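Local coordinates for chitin oligosaccahride binding protein NagB1 (Paenibacillus sp. FPU-7, PDB 7EHP) that binds the chitin oligosaccharides N,N'-diacetylchitobiose and N,N',N''-triacetylchitotriose as an extracellular solute-binding protein, probably handing them to an ABC-type importer, at residues F49-L52 with P53-A57; D66-G69 with G70-A74; V357-K360 with V361-T364; H7-R11 with D12-L16; D164-V167 with A168-L172. One frame throughout, in Å; residues are numbered along the deposited sequence.

Interaction 1: F49-L52 with P53-A57; sequences FEKL and PAEMA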
# COMPACT_ATOMS: atom_id res chain seq x y z
N PHE A 49 10.85 0.45 7.19
CA PHE A 49 11.16 -0.70 8.01
C PHE A 49 12.55 -0.66 8.64
O PHE A 49 12.83 -1.49 9.51
CB PHE A 49 11.02 -2.00 7.19
CG PHE A 49 9.66 -2.18 6.57
CD1 PHE A 49 8.52 -1.87 7.29
CD2 PHE A 49 9.53 -2.65 5.28
CE1 PHE A 49 7.27 -2.04 6.74
CE2 PHE A 49 8.29 -2.81 4.72
CZ PHE A 49 7.15 -2.49 5.45
N GLU A 50 13.42 0.28 8.24
CA GLU A 50 14.75 0.37 8.85
C GLU A 50 15.15 1.80 9.21
O GLU A 50 15.42 2.09 10.38
CB GLU A 50 15.81 -0.22 7.93
CG GLU A 50 15.76 -1.77 7.85
CD GLU A 50 16.42 -2.47 9.06
OE1 GLU A 50 15.73 -3.23 9.78
OE2 GLU A 50 17.64 -2.27 9.28
N LYS A 51 15.21 2.70 8.22
CA LYS A 51 15.78 4.04 8.44
C LYS A 51 14.97 4.83 9.45
O LYS A 51 15.51 5.29 10.46
CB LYS A 51 15.86 4.79 7.11
CG LYS A 51 16.63 6.11 7.20
CD LYS A 51 17.27 6.45 5.85
CE LYS A 51 18.24 7.64 5.94
NZ LYS A 51 19.48 7.31 6.70
N LEU A 52 13.67 5.02 9.18
CA LEU A 52 12.81 5.85 10.03
C LEU A 52 12.60 5.24 11.42
O LEU A 52 12.63 5.99 12.41
CB LEU A 52 11.45 6.13 9.35
CG LEU A 52 10.48 7.08 10.04
CD1 LEU A 52 11.13 8.43 10.34
CD2 LEU A 52 9.20 7.29 9.22
N PRO A 53 12.36 3.93 11.56
CA PRO A 53 12.33 3.36 12.92
C PRO A 53 13.58 3.65 13.71
O PRO A 53 13.50 3.95 14.91
CB PRO A 53 12.17 1.85 12.65
CG PRO A 53 11.38 1.81 11.41
CD PRO A 53 12.05 2.88 10.56
N ALA A 54 14.75 3.59 13.07
CA ALA A 54 15.99 3.88 13.78
C ALA A 54 16.03 5.34 14.22
O ALA A 54 16.31 5.64 15.39
CB ALA A 54 17.19 3.56 12.89
N GLU A 55 15.73 6.27 13.30
CA GLU A 55 15.71 7.69 13.64
C GLU A 55 14.70 7.99 14.74
O GLU A 55 14.95 8.82 15.61
CB GLU A 55 15.42 8.52 12.39
CG GLU A 55 16.45 8.32 11.30
CD GLU A 55 16.01 8.83 9.94
OE1 GLU A 55 16.88 9.31 9.20
OE2 GLU A 55 14.80 8.73 9.61
N MET A 56 13.56 7.32 14.71
CA MET A 56 12.57 7.53 15.77
C MET A 56 13.11 7.08 17.12
O MET A 56 12.91 7.75 18.13
CB MET A 56 11.27 6.80 15.43
CG MET A 56 10.42 7.49 14.37
SD MET A 56 9.84 9.13 14.88
CE MET A 56 8.93 9.62 13.42
N ALA A 57 13.81 5.94 17.15
CA ALA A 57 14.31 5.45 18.43
C ALA A 57 15.36 6.39 19.01
O ALA A 57 15.41 6.60 20.23
CB ALA A 57 14.89 4.05 18.27
O HOH W 1 19.44 7.79 9.24

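Interaction 2: D66-G69 with G70-A74; sequences DLFG and GTDTA. With NAG (2-acetamido-2-deoxy-beta-D-glucopyranose), chain C; NAG (2-acetamido-2-deoxy-beta-D-glucopyranose), chain B.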
# COMPACT_ATOMS: atom_id res chain seq x y z
N ASP A 66 7.54 10.65 5.23
CA ASP A 66 6.60 9.61 4.81
C ASP A 66 6.31 8.69 5.99
O ASP A 66 7.23 8.08 6.55
CB ASP A 66 7.20 8.85 3.63
CG ASP A 66 6.22 7.90 3.00
OD1 ASP A 66 5.73 6.98 3.70
OD2 ASP A 66 5.93 8.07 1.80
N LEU A 67 5.04 8.58 6.37
CA LEU A 67 4.64 7.88 7.59
C LEU A 67 3.44 7.00 7.30
O LEU A 67 2.58 7.38 6.51
CB LEU A 67 4.31 8.90 8.70
CG LEU A 67 3.70 8.36 9.99
CD1 LEU A 67 4.77 7.64 10.79
CD2 LEU A 67 3.03 9.50 10.80
N PHE A 68 3.36 5.83 7.95
CA PHE A 68 2.21 4.94 7.85
C PHE A 68 1.38 4.97 9.13
O PHE A 68 1.92 5.03 10.23
CB PHE A 68 2.63 3.48 7.54
CG PHE A 68 2.85 3.24 6.09
CD1 PHE A 68 4.01 3.68 5.48
CD2 PHE A 68 1.87 2.66 5.31
CE1 PHE A 68 4.23 3.50 4.12
CE2 PHE A 68 2.08 2.47 3.94
CZ PHE A 68 3.27 2.91 3.35
N GLY A 69 0.06 4.95 8.97
CA GLY A 69 -0.82 4.85 10.10
C GLY A 69 -0.84 3.46 10.71
O GLY A 69 -0.12 2.54 10.30
N GLY A 70 -1.69 3.31 11.72
CA GLY A 70 -1.75 2.05 12.44
C GLY A 70 -0.53 1.88 13.32
O GLY A 70 -0.09 2.80 14.01
N THR A 71 0.05 0.67 13.23
CA THR A 71 1.13 0.23 14.10
C THR A 71 2.28 1.22 14.18
O THR A 71 2.80 1.50 15.27
CB THR A 71 1.64 -1.13 13.61
OG1 THR A 71 0.63 -2.11 13.85
CG2 THR A 71 2.91 -1.53 14.32
N ASP A 72 2.73 1.72 13.03
CA ASP A 72 3.89 2.62 13.03
C ASP A 72 3.58 3.92 13.76
O ASP A 72 4.35 4.36 14.63
CB ASP A 72 4.34 2.92 11.60
CG ASP A 72 4.99 1.74 10.91
OD1 ASP A 72 5.36 0.75 11.58
OD2 ASP A 72 5.17 1.84 9.67
N THR A 73 2.47 4.57 13.40
CA THR A 73 2.09 5.82 14.05
C THR A 73 1.88 5.62 15.54
O THR A 73 2.39 6.40 16.36
CB THR A 73 0.83 6.39 13.40
OG1 THR A 73 1.13 6.87 12.08
CG2 THR A 73 0.27 7.56 14.23
N ALA A 74 1.15 4.56 15.92
CA ALA A 74 0.91 4.27 17.33
C ALA A 74 2.21 4.12 18.10
O ALA A 74 2.32 4.57 19.25
CB ALA A 74 0.07 2.99 17.46
C1 NAG C . 2.62 0.23 0.54
C2 NAG C . 3.38 -0.45 1.68
C3 NAG C . 2.60 -1.65 2.18
C4 NAG C . 1.19 -1.23 2.58
C5 NAG C . 0.51 -0.51 1.42
C6 NAG C . -0.86 0.03 1.77
C7 NAG C . 5.82 -0.39 1.96
C8 NAG C . 7.12 -0.88 1.44
N2 NAG C . 4.73 -0.82 1.29
O3 NAG C . 3.27 -2.21 3.30
O4 NAG C . 0.41 -2.36 2.93
O5 NAG C . 1.30 0.60 0.98
O6 NAG C . -0.84 0.84 2.93
O7 NAG C . 5.74 0.35 2.94
C1 NAG B . 3.44 4.62 -2.20
C2 NAG B . 2.11 4.44 -1.47
C3 NAG B . 2.23 3.35 -0.40
C4 NAG B . 2.90 2.09 -0.96
C5 NAG B . 4.12 2.43 -1.81
C6 NAG B . 4.77 1.26 -2.52
C7 NAG B . 0.96 6.62 -1.52
C8 NAG B . 0.56 7.82 -0.71
N2 NAG B . 1.66 5.69 -0.86
O1 NAG B . 3.33 5.64 -3.13
O3 NAG B . 0.94 3.08 0.12
O4 NAG B . 3.41 1.36 0.15
O5 NAG B . 3.80 3.40 -2.81
O6 NAG B . 6.06 1.63 -3.01
O7 NAG B . 0.68 6.52 -2.71
O HOH W 2 5.91 4.50 9.18
O HOH W 3 2.00 0.58 10.43

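Interaction 3: V357-K360 with V361-T364; sequences VQAK and VRET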
# COMPACT_ATOMS: atom_id res chain seq x y z
N VAL A 357 -0.73 -5.43 12.57
CA VAL A 357 0.25 -6.26 13.27
C VAL A 357 1.50 -5.46 13.61
O VAL A 357 1.81 -4.43 13.00
CB VAL A 357 0.61 -7.53 12.45
CG1 VAL A 357 -0.65 -8.27 12.02
CG2 VAL A 357 1.49 -7.18 11.25
N GLN A 358 2.24 -5.96 14.59
CA GLN A 358 3.52 -5.38 14.99
C GLN A 358 4.59 -5.59 13.91
O GLN A 358 4.53 -6.52 13.10
CB GLN A 358 3.98 -6.00 16.31
CG GLN A 358 2.93 -5.93 17.43
CD GLN A 358 2.02 -7.15 17.56
OE1 GLN A 358 1.67 -7.80 16.57
NE2 GLN A 358 1.61 -7.45 18.79
N ALA A 359 5.61 -4.72 13.92
CA ALA A 359 6.67 -4.77 12.91
C ALA A 359 7.33 -6.14 12.84
O ALA A 359 7.59 -6.66 11.75
CB ALA A 359 7.73 -3.70 13.19
N LYS A 360 7.61 -6.74 14.00
CA LYS A 360 8.29 -8.03 14.01
C LYS A 360 7.46 -9.11 13.33
O LYS A 360 8.01 -10.00 12.69
CB LYS A 360 8.61 -8.46 15.44
CG LYS A 360 9.73 -9.50 15.53
CD LYS A 360 11.09 -8.84 15.35
CE LYS A 360 12.16 -9.81 14.87
NZ LYS A 360 13.45 -9.09 14.60
N VAL A 361 6.13 -9.03 13.47
CA VAL A 361 5.25 -10.00 12.83
C VAL A 361 5.27 -9.81 11.32
O VAL A 361 5.37 -10.78 10.56
CB VAL A 361 3.83 -9.88 13.40
CG1 VAL A 361 2.84 -10.70 12.59
CG2 VAL A 361 3.81 -10.29 14.87
N ARG A 362 5.14 -8.56 10.87
CA ARG A 362 5.24 -8.23 9.45
C ARG A 362 6.57 -8.71 8.87
O ARG A 362 6.60 -9.30 7.79
CB ARG A 362 5.12 -6.71 9.27
CG ARG A 362 4.90 -6.26 7.82
CD ARG A 362 5.76 -5.06 7.46
NE ARG A 362 7.15 -5.41 7.22
CZ ARG A 362 8.15 -5.10 8.04
NH1 ARG A 362 7.93 -4.41 9.15
NH2 ARG A 362 9.38 -5.45 7.72
N GLU A 363 7.68 -8.42 9.56
CA GLU A 363 8.99 -8.83 9.07
C GLU A 363 9.08 -10.35 8.95
O GLU A 363 9.61 -10.88 7.97
CB GLU A 363 10.08 -8.31 10.00
CG GLU A 363 11.47 -8.68 9.54
CD GLU A 363 12.57 -8.27 10.51
OE1 GLU A 363 12.68 -8.89 11.59
OE2 GLU A 363 13.33 -7.34 10.19
N THR A 364 8.53 -11.07 9.93
CA THR A 364 8.57 -12.53 9.91
C THR A 364 7.72 -13.09 8.78
O THR A 364 8.11 -14.05 8.12
CB THR A 364 8.10 -13.03 11.27
OG1 THR A 364 8.94 -12.45 12.28
CG2 THR A 364 8.10 -14.57 11.34

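Interaction 4: H7-R11 with D12-L16; sequences HTQVR and DDVRL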
# COMPACT_ATOMS: atom_id res chain seq x y z
N HIS A 7 10.80 11.51 1.85
CA HIS A 7 9.78 10.93 0.99
C HIS A 7 10.33 9.65 0.38
O HIS A 7 11.54 9.38 0.42
CB HIS A 7 9.39 11.90 -0.13
CG HIS A 7 10.50 12.14 -1.10
ND1 HIS A 7 10.72 11.32 -2.18
CD2 HIS A 7 11.50 13.04 -1.10
CE1 HIS A 7 11.78 11.73 -2.84
NE2 HIS A 7 12.28 12.78 -2.21
N THR A 8 9.44 8.86 -0.23
CA THR A 8 9.85 7.60 -0.84
C THR A 8 9.69 7.60 -2.35
O THR A 8 9.70 6.53 -2.97
CB THR A 8 9.05 6.44 -0.23
OG1 THR A 8 7.66 6.62 -0.52
CG2 THR A 8 9.24 6.41 1.28
N GLN A 9 9.52 8.77 -2.97
CA GLN A 9 9.25 8.84 -4.41
C GLN A 9 10.57 8.84 -5.18
O GLN A 9 11.02 9.84 -5.72
CB GLN A 9 8.40 10.06 -4.75
CG GLN A 9 7.05 10.16 -4.00
CD GLN A 9 6.31 8.83 -3.94
OE1 GLN A 9 6.08 8.17 -4.97
NE2 GLN A 9 5.93 8.42 -2.73
N VAL A 10 11.22 7.67 -5.22
CA VAL A 10 12.59 7.61 -5.70
C VAL A 10 12.73 6.99 -7.09
O VAL A 10 13.76 7.20 -7.74
CB VAL A 10 13.50 6.86 -4.70
CG1 VAL A 10 13.53 7.60 -3.37
CG2 VAL A 10 13.04 5.38 -4.54
N ARG A 11 11.72 6.25 -7.56
CA ARG A 11 11.79 5.61 -8.87
C ARG A 11 11.61 6.64 -9.98
O ARG A 11 10.82 7.58 -9.85
CB ARG A 11 10.69 4.54 -8.97
CG ARG A 11 11.12 3.21 -8.41
CD ARG A 11 10.05 2.14 -8.54
NE ARG A 11 9.57 1.90 -9.90
CZ ARG A 11 8.44 1.25 -10.16
NH1 ARG A 11 7.70 0.81 -9.15
NH2 ARG A 11 8.03 1.05 -11.42
N ASP A 12 12.34 6.45 -11.10
CA ASP A 12 12.13 7.31 -12.26
C ASP A 12 10.69 7.23 -12.74
O ASP A 12 10.14 8.23 -13.22
CB ASP A 12 13.06 6.93 -13.42
CG ASP A 12 14.54 7.10 -13.10
OD1 ASP A 12 14.92 7.94 -12.24
OD2 ASP A 12 15.32 6.36 -13.73
N ASP A 13 10.08 6.04 -12.67
CA ASP A 13 8.69 5.91 -13.10
C ASP A 13 7.75 6.85 -12.32
O ASP A 13 6.72 7.25 -12.87
CB ASP A 13 8.21 4.47 -12.95
CG ASP A 13 8.67 3.57 -14.09
OD1 ASP A 13 9.08 4.10 -15.16
OD2 ASP A 13 8.62 2.34 -13.90
N VAL A 14 8.05 7.17 -11.06
CA VAL A 14 7.15 8.06 -10.30
C VAL A 14 7.68 9.49 -10.29
O VAL A 14 7.43 10.25 -9.34
CB VAL A 14 6.90 7.56 -8.86
CG1 VAL A 14 6.21 6.19 -8.86
CG2 VAL A 14 8.20 7.56 -8.01
N ARG A 15 8.39 9.88 -11.35
CA ARG A 15 8.98 11.22 -11.42
C ARG A 15 7.94 12.32 -11.23
O ARG A 15 8.21 13.33 -10.56
CB ARG A 15 9.71 11.38 -12.76
CG ARG A 15 10.19 12.79 -13.08
CD ARG A 15 11.25 13.30 -12.11
NE ARG A 15 11.40 14.75 -12.19
CZ ARG A 15 11.79 15.53 -11.18
NH1 ARG A 15 12.10 14.99 -10.00
NH2 ARG A 15 11.89 16.84 -11.35
N LEU A 16 6.74 12.17 -11.80
CA LEU A 16 5.75 13.23 -11.64
C LEU A 16 5.39 13.45 -10.17
O LEU A 16 5.16 14.59 -9.75
CB LEU A 16 4.49 12.92 -12.45
CG LEU A 16 4.69 13.04 -13.97
CD1 LEU A 16 3.50 12.41 -14.68
CD2 LEU A 16 4.86 14.50 -14.38
O HOH W 4 15.69 6.72 -10.01

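Interaction 5: D164-V167 with A168-L172; sequences DGWV and ANMML. With NAG (2-acetamido-2-deoxy-beta-D-glucopyranose), chain C.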
# COMPACT_ATOMS: atom_id res chain seq x y z
N ASP A 164 11.57 -7.90 -2.92
CA ASP A 164 11.09 -7.06 -1.83
C ASP A 164 9.96 -7.79 -1.12
O ASP A 164 8.91 -8.06 -1.71
CB ASP A 164 10.64 -5.69 -2.36
CG ASP A 164 11.71 -5.03 -3.22
OD1 ASP A 164 12.89 -5.06 -2.82
OD2 ASP A 164 11.37 -4.46 -4.28
N GLY A 165 10.18 -8.14 0.15
CA GLY A 165 9.30 -9.11 0.78
C GLY A 165 7.86 -8.65 0.91
O GLY A 165 6.94 -9.46 0.83
N TRP A 166 7.65 -7.35 1.13
CA TRP A 166 6.30 -6.84 1.36
C TRP A 166 5.41 -7.08 0.15
O TRP A 166 4.18 -7.17 0.30
CB TRP A 166 6.35 -5.34 1.72
CG TRP A 166 6.70 -4.47 0.56
CD1 TRP A 166 7.96 -4.09 0.15
CD2 TRP A 166 5.78 -3.86 -0.35
NE1 TRP A 166 7.88 -3.30 -0.97
CE2 TRP A 166 6.55 -3.14 -1.30
CE3 TRP A 166 4.39 -3.85 -0.46
CZ2 TRP A 166 5.95 -2.41 -2.34
CZ3 TRP A 166 3.80 -3.13 -1.50
CH2 TRP A 166 4.58 -2.43 -2.42
N VAL A 167 5.99 -7.17 -1.05
CA VAL A 167 5.20 -7.36 -2.26
C VAL A 167 4.43 -8.67 -2.21
O VAL A 167 3.28 -8.76 -2.64
CB VAL A 167 6.10 -7.29 -3.51
CG1 VAL A 167 5.29 -7.49 -4.76
CG2 VAL A 167 6.85 -5.95 -3.56
N ALA A 168 5.08 -9.73 -1.70
CA ALA A 168 4.44 -11.04 -1.66
C ALA A 168 3.24 -11.05 -0.72
O ALA A 168 2.31 -11.84 -0.91
CB ALA A 168 5.47 -12.09 -1.23
N ASN A 169 3.22 -10.16 0.27
CA ASN A 169 2.15 -10.14 1.25
C ASN A 169 0.89 -9.45 0.75
O ASN A 169 -0.14 -9.55 1.42
CB ASN A 169 2.66 -9.48 2.54
CG ASN A 169 3.61 -10.37 3.28
OD1 ASN A 169 3.68 -11.57 2.99
ND2 ASN A 169 4.37 -9.81 4.20
N MET A 170 0.94 -8.80 -0.41
CA MET A 170 -0.21 -8.05 -0.89
C MET A 170 -1.34 -9.03 -1.22
O MET A 170 -2.37 -9.07 -0.54
CB MET A 170 0.18 -7.19 -2.10
CG MET A 170 0.64 -5.79 -1.67
SD MET A 170 0.85 -4.61 -3.02
CE MET A 170 2.07 -5.37 -4.09
N MET A 171 -1.13 -9.87 -2.24
CA MET A 171 -2.17 -10.85 -2.57
C MET A 171 -2.43 -11.80 -1.41
O MET A 171 -3.57 -12.25 -1.22
CB MET A 171 -1.79 -11.64 -3.83
CG MET A 171 -2.94 -12.52 -4.28
SD MET A 171 -2.52 -13.81 -5.45
CE MET A 171 -2.14 -12.88 -6.92
N LEU A 172 -1.41 -12.09 -0.61
CA LEU A 172 -1.61 -12.96 0.54
C LEU A 172 -2.60 -12.36 1.50
O LEU A 172 -3.42 -13.08 2.09
CB LEU A 172 -0.26 -13.24 1.22
CG LEU A 172 -0.19 -14.13 2.47
CD1 LEU A 172 -0.53 -15.61 2.13
CD2 LEU A 172 1.19 -14.03 3.11
C1 NAG C . 2.62 0.23 0.54
C2 NAG C . 3.38 -0.45 1.68
C3 NAG C . 2.60 -1.65 2.18
C4 NAG C . 1.19 -1.23 2.58
C5 NAG C . 0.51 -0.51 1.42
C6 NAG C . -0.86 0.03 1.77
C7 NAG C . 5.82 -0.39 1.96
C8 NAG C . 7.12 -0.88 1.44
N2 NAG C . 4.73 -0.82 1.29
O3 NAG C . 3.27 -2.21 3.30
O4 NAG C . 0.41 -2.36 2.93
O5 NAG C . 1.30 0.60 0.98
O6 NAG C . -0.84 0.84 2.93
O7 NAG C . 5.74 0.35 2.94
O HOH W 5 1.35 -9.86 -4.06

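Interaction 1: F49-L52 with P53-A57
Lys51 and Glu55, one helical turn apart, send their side chains obliquely across one another on the outer flank of the helix. The two charged ends stop short of a direct salt bridge: Lys51 NZ lies 4.1 Å from Glu55 OE1, and a water accepts from the amine and donates to that same oxygen. CG of Lys51 stands anti to its backbone N (chi1 -171°), and the bend at the last torsion turns the amine toward this water. Glu55 also has a stronger partner, Arg6, in a salt bridge through OE1. A glutamine in its place would probably leave Arg6 without its countercharge and weaken the water-mediated link to Lys51.

On the buried flank, Leu52 and Met56 run alongside each other in the same direction, with Leu52 CD1 4.0 Å from Met56 CE. Leu52 crosses Glu55 at about a right angle. Three i to i+4 bonds hold this turn, the straightest being Glu55 N to Lys51 O (3.0 Å, 168° at the hydrogen). Pro53 has no N-H to give, which accounts for the kink.

Leu52 and Met56 rest on Phe65 of strand 64-68, while Pro53 and Met56 meet Tyr76 of helix 71-78. At the other end Phe49 reaches the glycan pocket and makes a cation-pi contact with Arg362 of helix 359-373.

Interaction 2: D66-G69 with G70-A74
Thr73 folds its hydroxyl back onto the end of the preceding strand, where OG1 donates to Phe68 O at 2.7 Å. Its chi1 of -71° sets OG1 beside the backbone N, and the donor stands above the carbonyl plane, 41° out of it. The N-H of Thr73 adds only a weak bond to the same oxygen. Leu67 crosses Thr73 at about a right angle, bringing CD2 to 3.5 Å from OG1.

Asp72 lays CB 3.5 Å from Phe68 O, and its OD2 accepts from a water that also takes the N-H of Phe68. That carboxylate has a stronger partner in Arg48, through a salt bridge. With CG anti to the carbonyl carbon (chi1 -84°), the Phe68 ring reaches the disaccharide: CE2 lies 3.5 Å from O6 of NAG in chain C, an oxygen at the ring edge and in its plane. CZ is 3.6 Å from O4 of NAG in chain B.

Gly70, whose positive phi of 73° favours glycine, is the N-cap of helix 71-78. The turn thus joins a sheet strand ending in the sugar pocket to a helix: strand 64-68 pairs with strands 3-7 and 277-288, and Leu82 and Phe104 pack on Leu67 and Thr73.

Interaction 3: V357-K360 with V361-T364
The backbone turns from extended geometry at Val357 and Gln358 into helix 359-373, whose first turn is closed by a nearly straight bond from Arg362 N to Gln358 O (3.1 Å, 171° at the hydrogen), with Gln358 at the N-cap. Val361 N adds a weak bond to that same oxygen, and Glu363 N reaches Ala359 O at 2.8 Å.

On the outer side, Lys360 and Glu363 lie side by side, pointing the same way, and form a salt bridge between residues three apart. Lys360 NZ donates to Glu363 OE1 at 3.1 Å, meeting the oxygen nearly along its C-O bond. The lysine chain bends at chi2 (77°), whereas the glutamate, extended beyond CG, holds its carboxylate beside the amine.

Lys360 O is gripped twice by Thr364, by the backbone N and by OG1 at 2.7 Å. The two donors approach from opposite faces of the carbonyl plane, which lets one oxygen take both; the hydroxyl thus spends its proton inside the helix.

Facing inward, Val357 crosses Val361 at about a right angle, CB to CG1 3.9 Å. Gln358 OE1 lies 3.7 Å from Val361 CG2, but its amide is pinned by Gln390 and Asn394 of helix 379-396. Arg362 bends back over its own turn and has its charge partner in Glu366, while its side chain also touches Phe353 and Asp354. Helix 379-396 covers Val361 and Thr364 through Met386 and Val389, and helix 184-190 covers Val357 and Gln358 through Val185 and Val189.

Interaction 4: H7-R11 with D12-L16
Arg11 can be traced from its CB, which packs 4.0 Å from CG2 of Val14, to a guanidinium whose NH2 meets Asp13. From there the chain runs out with CD anti to CA (chi2 -179°), and a bend at chi3 swings the guanidinium round to the aspartate. NE and CZ come no nearer to Asp13 OD2 than 4.1 and 3.9 Å. NH2 makes the salt bridge at 2.9 Å, its hydrogen bond bent to 147°. OD2 offers its anti lone pair, and the guanidinium and carboxylate planes stand 64° apart. NH1 is taken by Gln229 of helix 225-233, and Asp13 is also paired with Arg233 and Lys255.

These residues shape the loop between strand 3-7 and helix 15-31, the first strand-to-helix connection of this periplasmic-binding-protein-type fold, and Val14 is the helix N-cap. An alanine in place of Arg11 would take away one of Asp13's three cationic partners and would probably leave Gln229 without its donor.

Earlier in the loop, Gln9 centres an inverse gamma turn, and its N-H bonds to His7 ND1 at the ring edge. The Gln9 side chain crosses Val14 at about a right angle, with OE1 3.8 Å from CG2, and it also touches a bound NAG.

Interaction 5: D164-V167 with A168-L172
Trp166 is sandwiched between its own helix neighbour and a sugar: Val167 CG2 lies 3.6 Å above one face of the indole, and N2 of NAG in chain C lies 3.5 Å above the opposite face, both offset toward the rim. The acetamide methyl C8 sits over the pyrrole part, 3.5 Å from Trp166 NE1. Behind this is a less usual first torsion: chi1 of 72° places CG between the backbone N and the carbonyl carbon, folding the ring back over its own helix.

Met170, one turn on, lies alongside the indole and points the same way. Its SD approaches CZ3 to 3.6 Å and stands 4.8 Å from the centroid of the six-membered ring, 66° off the normal, an oblique Met-aromatic contact. The bend at chi3 (-59°) lets CE also touch Val167 CG1, at 3.9 Å.

The backbone here is wound in three-residue steps: Asn169 N bonds to Trp166 O and Met170 N to Val167 O, each donor well above the carbonyl plane, and Ala168 N bonds only weakly to Gly165 O. A water inserted between Val167 O and Met171 N bridges the pair that a regular alpha-helical i to i+4 bond would join.

Tyr225 meets the indole edge-to-face, and Glu366 of helix 359-373 touches it too. An aromatic face laid against a sugar's acetamido group is a familiar feature of carbohydrate-binding pockets, here at the start of helix 165-180.

From the N terminus, interaction 4 comes first, at the loop from strand 3-7 into helix 15-31; interaction 1 follows within helix 44-58, and interaction 2 turns strand 64-68 into helix 71-78. Interactions 5 and 3 lie at the starts of helices 165-180 and 359-373. All are local and in series, so none nests or crosses. Several touch in space: Thr8 of interaction 4 probably bonds to Asp66 of interaction 2, Leu52 packs on that same residue's carbonyl, and Thr71 probably bonds to Val357 O, tying interaction 2 to interaction 3. Interactions 2 and 5 both touch NAG of chain C, so separate parts of the chain meet at one sugar.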